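Local structure of uncharacterized protein (Nitrosomonas europaea, 6M0Q) at residues L42-K47 with V67-I72. The protein is of unknown function but forms a small disulfide-bonded chain in a six-chain assembly, where it packs against another protein, probably hydroxylamine oxidoreductase. Residues are numbered along the deposited sequence; the frame is centred on the assembly and turned at random.
Sequences LACKDK and VKCGDI
Cys44 and Cys69 each turn SG back beside their own backbone N and anti to the carbonyl carbon (chi1 -72° and -74°), and these matching rotations bring the two sulfurs together. The SG–SG separation of 2.0 Å between Cys44 and Cys69 is that of a disulfide bond. The CB-SG-SG-CB dihedral of -76° has left-handed sense and is fairly close to the 90° magnitude that a relaxed disulfide adopts, with Cys44 CA and Cys69 CA 5.3 Å apart.

Ile72, one turn further along helix 69-83, directs its CG2 methyl to the bridge, 3.6 Å from Cys44 SG. At Cys69 SG the flank is the base of Lys47, whose CB lies 3.9 Å away; beyond it the chain bends at chi2 and leads away. Lys47 is positioned by the type II turn that starts at Cys44, closed by a hydrogen bond from Lys47 N to Cys44 O (3.2 Å). Val53 of strand 52-55 touches both cysteines.

The bridge thus joins the residue just after helix 35-43 to the first residue of helix 69-83, where strand 63-68 ends. Being buried and covalent, it holds the two helix ends together across 24 intervening residues, which include the antiparallel sheet, a cross-link that restricts how far the chain can open unless it is reduced.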
loop_
_atom_site.group_PDB
_atom_site.type_symbol
_atom_site.label_atom_id
_atom_site.label_comp_id
_atom_site.label_asym_id
_atom_site.label_seq_id
_atom_site.Cartn_x
_atom_site.Cartn_y
_atom_site.Cartn_z
ATOM N N LEU B 42 5.637 -28.436 20.801
ATOM C CA LEU B 42 4.490 -28.738 19.946
ATOM C C LEU B 42 4.787 -29.886 18.992
ATOM O O LEU B 42 3.924 -30.732 18.739
ATOM C CB LEU B 42 4.084 -27.504 19.150
ATOM C CG LEU B 42 3.550 -26.351 19.985
ATOM C CD1 LEU B 42 3.481 -25.161 19.081
ATOM C CD2 LEU B 42 2.183 -26.686 20.535
ATOM N N ALA B 43 5.998 -29.918 18.440
ATOM C CA ALA B 43 6.356 -30.977 17.512
ATOM C C ALA B 43 6.379 -32.326 18.206
ATOM O O ALA B 43 6.173 -33.347 17.551
ATOM C CB ALA B 43 7.718 -30.682 16.869
ATOM N N CYS B 44 6.601 -32.349 19.517
ATOM C CA CYS B 44 6.646 -33.591 20.265
ATOM C C CYS B 44 5.307 -33.945 20.853
ATOM O O CYS B 44 5.243 -34.817 21.726
ATOM C CB CYS B 44 7.712 -33.509 21.357
ATOM S SG CYS B 44 9.353 -33.580 20.585
ATOM N N LYS B 45 4.241 -33.292 20.390
ATOM C CA LYS B 45 2.907 -33.582 20.889
ATOM C C LYS B 45 2.488 -34.978 20.443
ATOM O O LYS B 45 2.526 -35.301 19.249
ATOM C CB LYS B 45 1.904 -32.530 20.409
ATOM C CG LYS B 45 0.554 -32.606 21.119
ATOM C CD LYS B 45 -0.288 -31.365 20.883
ATOM C CE LYS B 45 -1.512 -31.356 21.795
ATOM N NZ LYS B 45 -2.278 -30.076 21.673
ATOM N N ASP B 46 2.120 -35.811 21.424
ATOM C CA ASP B 46 1.679 -37.191 21.201
ATOM C C ASP B 46 2.791 -38.062 20.621
ATOM O O ASP B 46 2.528 -39.032 19.906
ATOM C CB ASP B 46 0.432 -37.235 20.316
ATOM C CG ASP B 46 -0.740 -36.508 20.946
ATOM O OD1 ASP B 46 -1.023 -36.763 22.139
ATOM O OD2 ASP B 46 -1.364 -35.667 20.258
ATOM N N LYS B 47 4.038 -37.725 20.929
ATOM C CA LYS B 47 5.187 -38.532 20.559
ATOM C C LYS B 47 5.721 -39.237 21.797
ATOM O O LYS B 47 5.494 -38.809 22.932
ATOM C CB LYS B 47 6.288 -37.677 19.925
ATOM C CG LYS B 47 5.861 -36.965 18.669
ATOM C CD LYS B 47 5.724 -37.940 17.521
ATOM C CE LYS B 47 5.475 -37.211 16.222
ATOM N NZ LYS B 47 5.077 -38.155 15.124
ATOM N N VAL B 67 15.803 -33.048 17.508
ATOM C CA VAL B 67 15.478 -32.865 18.912
ATOM C C VAL B 67 14.867 -34.159 19.418
ATOM O O VAL B 67 14.003 -34.736 18.747
ATOM C CB VAL B 67 14.515 -31.679 19.094
ATOM C CG1 VAL B 67 13.954 -31.643 20.497
ATOM C CG2 VAL B 67 15.249 -30.380 18.753
ATOM N N LYS B 68 15.316 -34.620 20.586
ATOM C CA LYS B 68 14.707 -35.785 21.210
ATOM C C LYS B 68 13.543 -35.320 22.077
ATOM O O LYS B 68 13.717 -34.460 22.951
ATOM C CB LYS B 68 15.710 -36.578 22.050
ATOM C CG LYS B 68 15.094 -37.868 22.629
ATOM C CD LYS B 68 16.105 -38.754 23.367
ATOM C CE LYS B 68 16.286 -38.299 24.821
ATOM N NZ LYS B 68 17.102 -39.256 25.630
ATOM N N CYS B 69 12.364 -35.903 21.840
ATOM C CA CYS B 69 11.153 -35.410 22.485
ATOM C C CYS B 69 11.224 -35.511 23.997
ATOM O O CYS B 69 10.659 -34.662 24.693
ATOM C CB CYS B 69 9.938 -36.154 21.952
ATOM S SG CYS B 69 9.556 -35.594 20.281
ATOM N N GLY B 70 11.908 -36.530 24.523
ATOM C CA GLY B 70 12.088 -36.626 25.962
ATOM C C GLY B 70 12.765 -35.402 26.549
ATOM O O GLY B 70 12.366 -34.912 27.607
ATOM N N ASP B 71 13.772 -34.865 25.851
ATOM C CA ASP B 71 14.503 -33.719 26.387
ATOM C C ASP B 71 13.640 -32.462 26.408
ATOM O O ASP B 71 13.606 -31.740 27.413
ATOM C CB ASP B 71 15.774 -33.468 25.583
ATOM C CG ASP B 71 16.692 -34.675 25.545
ATOM O OD1 ASP B 71 17.314 -34.900 24.485
ATOM O OD2 ASP B 71 16.780 -35.407 26.557
ATOM N N ILE B 72 12.952 -32.167 25.304
ATOM C CA ILE B 72 12.147 -30.950 25.284
ATOM C C ILE B 72 11.006 -31.054 26.292
ATOM O O ILE B 72 10.687 -30.083 26.989
ATOM C CB ILE B 72 11.648 -30.627 23.857
ATOM C CG1 ILE B 72 10.876 -29.306 23.860
ATOM C CG2 ILE B 72 10.771 -31.728 23.297
ATOM C CD1 ILE B 72 11.677 -28.165 24.413
#